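Local coordinates for stringent starvation protein A homolog (Haemophilus influenzae, PDB 3LYK) that probably forms an equimolar complex with the RNA polymerase holoenzyme but not with the core enzyme, using a glutathione S-transferase-like scaffold, at residues D15-C18 / H19-K22; L100-Q104 / D105-T109; I179-Y182 / M183-F187; T188-S191 / F192-S195. One frame throughout, in Å; residues are numbered along the deposited sequence.

In the fold
Interactions 1 to 4 follow one another along the chain, and each is a local contact along a helix or at its start. Interaction 1 opens helix 16-27 of the thioredoxin-like N-terminal region; the other three belong to the helical C-terminal region, on helices 89-115, 176-187 and 190-195. Interaction 1 is the hub: its centre is about 15 Å from that of interaction 2 and about 13 Å from that of interaction 4, which lie on opposite sides of the chain's centre. Bonds Y17-E103, Q20-Y107 and H19-S195 thus hold helix 16-27 to early and late parts of the C-terminal region. Interactions 3 and 4, centres about 12 Å apart, touch where two successive helices meet.

Interaction 1: D15-C18 / H19-K22; sequences DIYC and HQVK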
loop_
_atom_site.group_PDB
_atom_site.type_symbol
_atom_site.label_atom_id
_atom_site.label_comp_id
_atom_site.label_asym_id
_atom_site.label_seq_id
_atom_site.Cartn_x
_atom_site.Cartn_y
_atom_site.Cartn_z
ATOM N N ASP B 15 8.622 6.408 16.144
ATOM C CA ASP B 15 8.311 6.177 14.732
ATOM C C ASP B 15 6.782 6.267 14.494
ATOM O O ASP B 15 6.006 5.622 15.190
ATOM C CB ASP B 15 8.899 4.829 14.310
ATOM C CG ASP B 15 8.587 4.482 12.865
ATOM O OD1 ASP B 15 9.266 5.011 11.981
ATOM O OD2 ASP B 15 7.639 3.708 12.605
ATOM N N ILE B 16 6.366 7.086 13.534
ATOM C CA ILE B 16 4.955 7.372 13.301
ATOM C C ILE B 16 4.147 6.138 12.840
ATOM O O ILE B 16 2.974 5.967 13.220
ATOM C CB ILE B 16 4.783 8.606 12.366
ATOM C CG1 ILE B 16 3.333 9.061 12.324
ATOM C CG2 ILE B 16 5.355 8.367 10.920
ATOM C CD1 ILE B 16 3.165 10.413 11.721
ATOM N N TYR B 17 4.817 5.271 12.073
ATOM C CA TYR B 17 4.256 4.003 11.587
ATOM C C TYR B 17 4.039 3.034 12.735
ATOM O O TYR B 17 3.033 2.323 12.745
ATOM C CB TYR B 17 5.139 3.358 10.482
ATOM C CG TYR B 17 5.347 4.337 9.332
ATOM C CD1 TYR B 17 4.275 4.659 8.483
ATOM C CD2 TYR B 17 6.590 4.968 9.122
ATOM C CE1 TYR B 17 4.425 5.581 7.453
ATOM C CE2 TYR B 17 6.761 5.894 8.071
ATOM C CZ TYR B 17 5.658 6.185 7.244
ATOM O OH TYR B 17 5.745 7.102 6.220
ATOM N N CYS B 18 4.953 3.021 13.714
ATOM C CA CYS B 18 4.774 2.164 14.891
ATOM C C CYS B 18 3.588 2.715 15.684
ATOM O O CYS B 18 2.742 1.960 16.172
ATOM C CB CYS B 18 6.053 2.125 15.752
ATOM S SG CYS B 18 7.370 1.225 14.819
ATOM N N HIS B 19 3.497 4.029 15.744
ATOM C CA HIS B 19 2.381 4.635 16.469
ATOM C C HIS B 19 1.000 4.254 15.849
ATOM O O HIS B 19 0.071 3.866 16.564
ATOM C CB HIS B 19 2.583 6.148 16.593
ATOM C CG HIS B 19 1.638 6.789 17.559
ATOM N ND1 HIS B 19 1.572 8.152 17.748
ATOM C CD2 HIS B 19 0.705 6.243 18.386
ATOM C CE1 HIS B 19 0.627 8.423 18.635
ATOM N NE2 HIS B 19 0.084 7.280 19.032
ATOM N N GLN B 20 0.883 4.331 14.515
ATOM C CA GLN B 20 -0.342 3.897 13.840
ATOM C C GLN B 20 -0.772 2.478 14.287
ATOM O O GLN B 20 -1.948 2.239 14.601
ATOM C CB GLN B 20 -0.146 3.843 12.306
ATOM C CG GLN B 20 0.220 5.153 11.629
ATOM C CD GLN B 20 0.502 4.928 10.134
ATOM O OE1 GLN B 20 0.885 3.835 9.717
ATOM N NE2 GLN B 20 0.355 5.958 9.355
ATOM N N VAL B 21 0.180 1.547 14.247
ATOM C CA VAL B 21 -0.090 0.166 14.558
ATOM C C VAL B 21 -0.503 -0.016 16.042
ATOM O O VAL B 21 -1.485 -0.747 16.354
ATOM C CB VAL B 21 1.126 -0.754 14.193
ATOM C CG1 VAL B 21 0.891 -2.205 14.678
ATOM C CG2 VAL B 21 1.320 -0.790 12.649
ATOM N N LYS B 22 0.180 0.689 16.946
ATOM C CA LYS B 22 -0.224 0.593 18.394
ATOM C C LYS B 22 -1.610 1.102 18.628
ATOM O O LYS B 22 -2.294 0.587 19.453
ATOM C CB LYS B 22 0.740 1.330 19.336
ATOM C CG LYS B 22 2.152 0.769 19.327
ATOM C CD LYS B 22 3.025 1.748 20.145
ATOM C CE LYS B 22 4.358 1.158 20.455
ATOM N NZ LYS B 22 5.199 2.247 21.037
#
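Y17 and Q20, three residues apart on helix 16-27, send their side chains the same way and lie side by side. In both, CG stands anti to the carbonyl carbon, with chi1 of -56° for Y17. The amide OE1 of Q20 arrives at the edge of the tyrosine ring, near its plane and 3.7 Å from CD1 of Y17, while the amide itself is turned almost perpendicular to the ring. One face of that ring carries I16 CG2. Beyond its CG, Q20 is extended, which lets a long, buried amide serve two partners: OE1 bonds S68 OG and NE2 bonds Y107 OH. The phenol of Y17 is likewise fixed at its end, by E103 OE2. H19 takes another course: CG swings anti to the backbone N (chi1 -168°), carrying the imidazole away from this stretch toward S195, which NE2 bonds. Its CB remains close, 3.4 Å from I16 O. K22 lays its CG against C18 O at 3.4 Å before its extended chain runs on.

D15 is the N-cap of the helix, and its OD2 accepts C18 N at 3.0 Å, supplying the acceptor that a first-turn NH lacks. D15 O then takes H19 N at 3.0 Å, and I16 O takes Q20 N. A short acidic side chain suits this N-cap because it can fold back on the first turn. Helix 16-27 is the crossover helix of the beta-alpha-beta unit formed with parallel strands 3-11 and 30-36, which opens the thioredoxin-like domain of the glutathione S-transferase superfamily.

Interaction 2: L100-Q104 / D105-T109; sequences LRIEQ and DWYPT
Y107 packs back onto I102 and E103, and each part of its side chain finds something there. CB sits 3.2 Å from E103 O. CG lies 4.0 Å from E103 CA, which is placed over one face of the ring. On one flank CD1 is near I102 O; farther out, CE1 of Y107 meets I102 CG2 at 3.7 Å. On the other flank CD2 is 4.0 Å from E103 CG, where the bent glutamate side chain crosses the tyrosine at about a right angle. The hydroxyl reaches helix 152-165 and bonds Y156 O. An aromatic residue with a polar end suits this buried place, since its ring fills the interior while OH ties down a backbone carbonyl.

Helix 89-115, the first of the helical C-terminal region, departs here from regular alpha geometry. I102 O accepts from two donors, W106 N at 2.8 Å and Y107 N at 3.3 Å, the second closing a wider pi-type turn. P108, with no N-H to give, follows directly, its CD 3.2 Å from E103 O, and the two five-residue halves run 23° apart. With I102 CG1 anti to the carbonyl carbon (chi1 -69°), CG2 lies anti to the backbone N, and this branch meets both rings, approaching W106 CE3 at 4.0 Å. On the side of the helix away from Y107, R101 NE and D105 OD1 are too far apart for a salt bridge; both bond Y52 OH of the second subunit.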
loop_
_atom_site.group_PDB
_atom_site.type_symbol
_atom_site.label_atom_id
_atom_site.label_comp_id
_atom_site.label_asym_id
_atom_site.label_seq_id
_atom_site.Cartn_x
_atom_site.Cartn_y
_atom_site.Cartn_z
ATOM N N LEU B 100 -3.315 6.994 1.542
ATOM C CA LEU B 100 -2.174 7.088 0.665
ATOM C C LEU B 100 -1.740 8.543 0.519
ATOM O O LEU B 100 -0.537 8.834 0.550
ATOM C CB LEU B 100 -2.499 6.545 -0.724
ATOM C CG LEU B 100 -1.410 6.817 -1.773
ATOM C CD1 LEU B 100 -0.195 5.984 -1.466
ATOM C CD2 LEU B 100 -1.903 6.470 -3.221
ATOM N N ARG B 101 -2.707 9.431 0.346
ATOM C CA ARG B 101 -2.416 10.843 0.136
ATOM C C ARG B 101 -1.858 11.523 1.400
ATOM O O ARG B 101 -0.943 12.355 1.308
ATOM C CB ARG B 101 -3.650 11.583 -0.342
ATOM C CG ARG B 101 -4.043 11.226 -1.813
ATOM C CD ARG B 101 -5.313 11.907 -2.248
ATOM N NE ARG B 101 -5.269 13.325 -1.925
ATOM C CZ ARG B 101 -6.231 13.987 -1.291
ATOM N NH1 ARG B 101 -7.354 13.373 -0.952
ATOM N NH2 ARG B 101 -6.072 15.275 -0.996
ATOM N N ILE B 102 -2.415 11.181 2.563
ATOM C CA ILE B 102 -1.857 11.662 3.825
ATOM C C ILE B 102 -0.399 11.294 3.927
ATOM O O ILE B 102 0.457 12.159 4.103
ATOM C CB ILE B 102 -2.688 11.196 5.036
ATOM C CG1 ILE B 102 -4.019 11.927 4.979
ATOM C CG2 ILE B 102 -1.920 11.460 6.370
ATOM C CD1 ILE B 102 -5.129 11.250 5.764
ATOM N N GLU B 103 -0.125 10.016 3.738
ATOM C CA GLU B 103 1.205 9.472 3.803
ATOM C C GLU B 103 2.148 10.101 2.759
ATOM O O GLU B 103 3.295 10.451 3.082
ATOM C CB GLU B 103 1.127 7.961 3.608
ATOM C CG GLU B 103 2.162 7.168 4.349
ATOM C CD GLU B 103 3.371 6.882 3.502
ATOM O OE1 GLU B 103 3.210 6.788 2.260
ATOM O OE2 GLU B 103 4.485 6.744 4.060
ATOM N N GLN B 104 1.657 10.295 1.540
ATOM C CA GLN B 104 2.488 10.787 0.453
ATOM C C GLN B 104 2.772 12.279 0.557
ATOM O O GLN B 104 3.902 12.710 0.374
ATOM C CB GLN B 104 1.802 10.494 -0.895
ATOM C CG GLN B 104 2.750 10.049 -1.942
ATOM C CD GLN B 104 2.068 9.120 -2.969
ATOM O OE1 GLN B 104 2.195 7.887 -2.897
ATOM N NE2 GLN B 104 1.344 9.712 -3.906
ATOM N N ASP B 105 1.734 13.052 0.837
ATOM C CA ASP B 105 1.799 14.505 0.856
ATOM C C ASP B 105 2.247 15.096 2.226
ATOM O O ASP B 105 3.063 16.021 2.254
ATOM C CB ASP B 105 0.431 15.113 0.521
ATOM C CG ASP B 105 -0.092 14.726 -0.883
ATOM O OD1 ASP B 105 -1.256 15.074 -1.188
ATOM O OD2 ASP B 105 0.627 14.089 -1.672
ATOM N N TRP B 106 1.701 14.599 3.350
ATOM C CA TRP B 106 2.004 15.207 4.657
ATOM C C TRP B 106 3.170 14.588 5.386
ATOM O O TRP B 106 3.994 15.316 5.924
ATOM C CB TRP B 106 0.784 15.229 5.556
ATOM C CG TRP B 106 -0.314 16.086 5.048
ATOM C CD1 TRP B 106 -0.231 17.056 4.077
ATOM C CD2 TRP B 106 -1.653 16.114 5.526
ATOM N NE1 TRP B 106 -1.455 17.655 3.901
ATOM C CE2 TRP B 106 -2.345 17.098 4.781
ATOM C CE3 TRP B 106 -2.344 15.409 6.531
ATOM C CZ2 TRP B 106 -3.702 17.378 4.988
ATOM C CZ3 TRP B 106 -3.685 15.691 6.743
ATOM C CH2 TRP B 106 -4.355 16.663 5.976
ATOM N N TYR B 107 3.285 13.255 5.394
ATOM C CA TYR B 107 4.347 12.596 6.136
ATOM C C TYR B 107 5.787 13.045 5.817
ATOM O O TYR B 107 6.618 13.110 6.751
ATOM C CB TYR B 107 4.194 11.065 6.104
ATOM C CG TYR B 107 3.158 10.481 7.087
ATOM C CD1 TYR B 107 2.028 11.199 7.468
ATOM C CD2 TYR B 107 3.335 9.201 7.637
ATOM C CE1 TYR B 107 1.083 10.683 8.363
ATOM C CE2 TYR B 107 2.383 8.660 8.528
ATOM C CZ TYR B 107 1.265 9.422 8.885
ATOM O OH TYR B 107 0.342 8.912 9.778
ATOM N N PRO B 108 6.123 13.281 4.511
ATOM C CA PRO B 108 7.516 13.720 4.251
ATOM C C PRO B 108 7.810 15.105 4.792
ATOM O O PRO B 108 8.919 15.344 5.215
ATOM C CB PRO B 108 7.626 13.727 2.706
ATOM C CG PRO B 108 6.570 12.698 2.254
ATOM C CD PRO B 108 5.433 12.874 3.257
ATOM N N THR B 109 6.823 15.989 4.774
ATOM C CA THR B 109 6.942 17.324 5.345
ATOM C C THR B 109 7.154 17.236 6.875
ATOM O O THR B 109 8.014 17.927 7.442
ATOM C CB THR B 109 5.709 18.162 5.012
ATOM O OG1 THR B 109 5.453 18.063 3.619
ATOM C CG2 THR B 109 5.896 19.671 5.379
#

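Interaction 3: I179-Y182 / M183-F187; sequences IKAY and MERVF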
loop_
_atom_site.group_PDB
_atom_site.type_symbol
_atom_site.label_atom_id
_atom_site.label_comp_id
_atom_site.label_asym_id
_atom_site.label_seq_id
_atom_site.Cartn_x
_atom_site.Cartn_y
_atom_site.Cartn_z
ATOM N N ILE B 179 -10.058 21.956 14.234
ATOM C CA ILE B 179 -8.840 21.148 14.445
ATOM C C ILE B 179 -8.603 20.794 15.943
ATOM O O ILE B 179 -8.290 19.641 16.279
ATOM C CB ILE B 179 -7.569 21.808 13.857
ATOM C CG1 ILE B 179 -7.760 22.247 12.408
ATOM C CG2 ILE B 179 -6.409 20.834 13.878
ATOM C CD1 ILE B 179 -8.032 21.073 11.387
ATOM N N LYS B 180 -8.796 21.773 16.827
ATOM C CA LYS B 180 -8.693 21.533 18.276
ATOM C C LYS B 180 -9.750 20.579 18.747
ATOM O O LYS B 180 -9.480 19.721 19.580
ATOM C CB LYS B 180 -8.834 22.852 19.055
ATOM C CG LYS B 180 -7.628 23.756 18.949
ATOM C CD LYS B 180 -8.020 25.182 19.383
ATOM C CE LYS B 180 -6.805 26.055 19.653
ATOM N NZ LYS B 180 -7.261 27.458 19.913
ATOM N N ALA B 181 -10.968 20.737 18.235
ATOM C CA ALA B 181 -12.044 19.805 18.579
ATOM C C ALA B 181 -11.681 18.353 18.129
ATOM O O ALA B 181 -11.861 17.395 18.888
ATOM C CB ALA B 181 -13.422 20.285 17.999
ATOM N N TYR B 182 -11.155 18.197 16.917
ATOM C CA TYR B 182 -10.764 16.856 16.427
ATOM C C TYR B 182 -9.667 16.243 17.310
ATOM O O TYR B 182 -9.728 15.075 17.687
ATOM C CB TYR B 182 -10.281 16.956 14.958
ATOM C CG TYR B 182 -9.788 15.653 14.385
ATOM C CD1 TYR B 182 -10.698 14.637 14.041
ATOM C CD2 TYR B 182 -8.406 15.420 14.217
ATOM C CE1 TYR B 182 -10.239 13.416 13.503
ATOM C CE2 TYR B 182 -7.932 14.217 13.675
ATOM C CZ TYR B 182 -8.853 13.219 13.320
ATOM O OH TYR B 182 -8.377 12.039 12.820
HETATM N N MSE B 183 -8.668 17.052 17.644
HETATM C CA MSE B 183 -7.603 16.608 18.518
HETATM C C MSE B 183 -8.090 16.056 19.820
HETATM O O MSE B 183 -7.641 14.983 20.223
HETATM C CB MSE B 183 -6.570 17.713 18.733
HETATM C CG MSE B 183 -5.635 17.809 17.533
HETATM SE SE MSE B 183 -4.426 19.359 17.598
HETATM C CE MSE B 183 -2.996 18.667 18.630
ATOM N N GLU B 184 -9.012 16.766 20.484
ATOM C CA GLU B 184 -9.556 16.251 21.730
ATOM C C GLU B 184 -10.278 14.918 21.480
ATOM O O GLU B 184 -10.180 13.976 22.254
ATOM C CB GLU B 184 -10.503 17.281 22.371
ATOM C CG GLU B 184 -11.042 16.865 23.755
ATOM C CD GLU B 184 -12.289 15.942 23.713
ATOM O OE1 GLU B 184 -13.031 15.913 22.689
ATOM O OE2 GLU B 184 -12.522 15.242 24.731
ATOM N N ARG B 185 -11.015 14.852 20.381
ATOM C CA ARG B 185 -11.827 13.664 20.076
ATOM C C ARG B 185 -10.931 12.439 19.909
ATOM O O ARG B 185 -11.228 11.358 20.421
ATOM C CB ARG B 185 -12.582 13.947 18.789
ATOM C CG ARG B 185 -13.694 13.032 18.471
ATOM C CD ARG B 185 -14.421 13.664 17.242
ATOM N NE ARG B 185 -15.084 14.901 17.616
ATOM C CZ ARG B 185 -15.004 16.058 16.966
ATOM N NH1 ARG B 185 -14.332 16.198 15.830
ATOM N NH2 ARG B 185 -15.650 17.091 17.461
ATOM N N VAL B 186 -9.796 12.608 19.240
ATOM C CA VAL B 186 -8.904 11.437 19.035
ATOM C C VAL B 186 -7.899 11.184 20.197
ATOM O O VAL B 186 -7.717 10.010 20.599
ATOM C CB VAL B 186 -8.212 11.445 17.640
ATOM C CG1 VAL B 186 -9.266 11.493 16.525
ATOM C CG2 VAL B 186 -7.248 12.647 17.467
ATOM N N PHE B 187 -7.268 12.249 20.742
ATOM C CA PHE B 187 -6.233 12.055 21.762
ATOM C C PHE B 187 -6.751 11.434 23.058
ATOM O O PHE B 187 -5.996 10.731 23.769
ATOM C CB PHE B 187 -5.468 13.325 22.120
ATOM C CG PHE B 187 -4.657 13.924 20.993
ATOM C CD1 PHE B 187 -4.353 13.206 19.839
ATOM C CD2 PHE B 187 -4.202 15.237 21.101
ATOM C CE1 PHE B 187 -3.608 13.792 18.801
ATOM C CE2 PHE B 187 -3.442 15.813 20.103
ATOM C CZ PHE B 187 -3.147 15.078 18.927
HETATM O O HOH W 1 -13.856 17.283 20.875
#
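Y182 and V186 are joined twice, through backbone and through side chain. V186 N gives its hydrogen to Y182 O at 2.9 Å, and V186 CG1 lies over one face of the tyrosine ring in a CH-pi contact, 4.0 Å from the centroid. Y182 CG is anti to its own N (chi1 177°), which brings the ring under the valine one turn later. The phenol OH bonds D154 OD1, so a largely buried polar group is provided for.

Regular helical bonds satisfy the neighbouring donors: selenomethionine M183 N bonds I179 O, E184 N bonds K180 O, and R185 N bonds A181 O. The last acceptor is shared. Besides R185 N at 3.1 Å, A181 O receives a water at 2.8 Å, and that same water approaches E184 OE1 so closely that this second link is doubtful in detail. A181 O also lies over the centre of the R185 guanidinium, 3.9 Å above its plane. The arginine bends at chi3 to cover this carbonyl, while NH1 bonds P143 O; A181 CB, small as it is, lies 3.9 Å from NH2 of R185. On the last turn, E184 O takes T188 OG1, a hydroxyl from just beyond the helix.

A carbonyl under a cationic plane, bonded by an amide and a water, would probably be polarised, and the guanidinium would gain some stabilisation from it in return.

Interaction 4: T188-S191 / F192-S195; sequences TRDS and FLQS
The short helix 190-195, close to the end of the modelled chain, begins after R189 as N-cap, where R189 O takes L193 N at 3.0 Å in an almost straight bond. D190 O accepts Q194 N in the next step, and S191 O accepts S195 N at 2.9 Å. The side chains of L193 and Q194 fold back along the helix toward earlier carbonyls: L193 CD1 is 3.5 Å from T188 O, and Q194 CG is 3.6 Å from D190 O.

Both serines hold OG between the backbone N and the carbonyl carbon, the crowded position that a small hydroxyl tolerates (chi1 57° in S191). In S195 this rotamer turns OG back to F192 O at 2.6 Å, donating in the carbonyl plane to a lone pair. The same OG is 4.0 Å above the plane of the F192 ring, near its rim. F192 CG is anti to the backbone N, which directs the ring inward to F187, to H19 of helix 16-27 and, edge-to-face, W162.

At the start of the helix, E27 OE2 on helix 16-27 takes S191 OG and forms a salt bridge with R189 NE; R189 also makes a cation-pi contact with F150. One carboxylate thus meets an arginine and a serine hydroxyl, an arrangement that probably favours its charged form and ties this last helix to helix 16-27 by polar as well as aromatic contacts.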
loop_
_atom_site.group_PDB
_atom_site.type_symbol
_atom_site.label_atom_id
_atom_site.label_comp_id
_atom_site.label_asym_id
_atom_site.label_seq_id
_atom_site.Cartn_x
_atom_site.Cartn_y
_atom_site.Cartn_z
ATOM N N THR B 188 -8.017 11.701 23.363
ATOM C CA THR B 188 -8.635 11.241 24.609
ATOM C C THR B 188 -9.297 9.871 24.511
ATOM O O THR B 188 -9.814 9.347 25.516
ATOM C CB THR B 188 -9.639 12.293 25.203
ATOM O OG1 THR B 188 -10.744 12.415 24.315
ATOM C CG2 THR B 188 -8.953 13.694 25.365
ATOM N N ARG B 189 -9.212 9.238 23.337
ATOM C CA ARG B 189 -9.810 7.906 23.151
ATOM C C ARG B 189 -8.983 6.912 23.928
ATOM O O ARG B 189 -7.758 7.070 23.987
ATOM C CB ARG B 189 -9.756 7.487 21.664
ATOM C CG ARG B 189 -10.832 8.057 20.827
ATOM C CD ARG B 189 -10.707 7.493 19.388
ATOM N NE ARG B 189 -11.245 6.139 19.245
ATOM C CZ ARG B 189 -12.536 5.839 19.058
ATOM N NH1 ARG B 189 -13.461 6.774 19.026
ATOM N NH2 ARG B 189 -12.916 4.578 18.913
ATOM N N ASP B 190 -9.612 5.867 24.489
ATOM C CA ASP B 190 -8.857 4.831 25.235
ATOM C C ASP B 190 -7.666 4.279 24.456
ATOM O O ASP B 190 -6.586 4.033 25.035
ATOM C CB ASP B 190 -9.738 3.626 25.628
ATOM C CG ASP B 190 -10.685 3.943 26.809
ATOM O OD1 ASP B 190 -10.497 5.011 27.472
ATOM O OD2 ASP B 190 -11.614 3.125 27.079
ATOM N N SER B 191 -7.857 4.075 23.150
ATOM C CA SER B 191 -6.776 3.434 22.355
ATOM C C SER B 191 -5.593 4.372 22.189
ATOM O O SER B 191 -4.444 3.958 22.240
ATOM C CB SER B 191 -7.297 2.953 20.978
ATOM O OG SER B 191 -7.878 4.036 20.234
ATOM N N PHE B 192 -5.879 5.633 21.944
ATOM C CA PHE B 192 -4.817 6.597 21.771
ATOM C C PHE B 192 -4.035 6.733 23.077
ATOM O O PHE B 192 -2.794 6.698 23.063
ATOM C CB PHE B 192 -5.327 7.963 21.311
ATOM C CG PHE B 192 -4.220 8.866 20.881
ATOM C CD1 PHE B 192 -3.818 8.903 19.548
ATOM C CD2 PHE B 192 -3.514 9.606 21.821
ATOM C CE1 PHE B 192 -2.724 9.702 19.151
ATOM C CE2 PHE B 192 -2.437 10.415 21.457
ATOM C CZ PHE B 192 -2.023 10.476 20.113
ATOM N N LEU B 193 -4.762 6.852 24.195
ATOM C CA LEU B 193 -4.142 6.865 25.540
ATOM C C LEU B 193 -3.192 5.695 25.753
ATOM O O LEU B 193 -2.040 5.907 26.119
ATOM C CB LEU B 193 -5.206 6.876 26.640
ATOM C CG LEU B 193 -6.086 8.122 26.603
ATOM C CD1 LEU B 193 -7.297 7.913 27.523
ATOM C CD2 LEU B 193 -5.252 9.339 27.049
ATOM N N GLN B 194 -3.642 4.466 25.474
ATOM C CA GLN B 194 -2.738 3.325 25.529
ATOM C C GLN B 194 -1.569 3.414 24.581
ATOM O O GLN B 194 -0.489 2.939 24.909
ATOM C CB GLN B 194 -3.467 2.029 25.217
ATOM C CG GLN B 194 -4.329 1.523 26.363
ATOM C CD GLN B 194 -5.191 0.385 25.908
ATOM O OE1 GLN B 194 -6.414 0.488 25.920
ATOM N NE2 GLN B 194 -4.559 -0.697 25.449
ATOM N N SER B 195 -1.764 3.996 23.397
ATOM C CA SER B 195 -0.672 4.009 22.413
ATOM C C SER B 195 0.493 4.907 22.799
ATOM O O SER B 195 1.616 4.665 22.343
ATOM C CB SER B 195 -1.183 4.410 21.020
ATOM O OG SER B 195 -1.503 5.798 20.955
#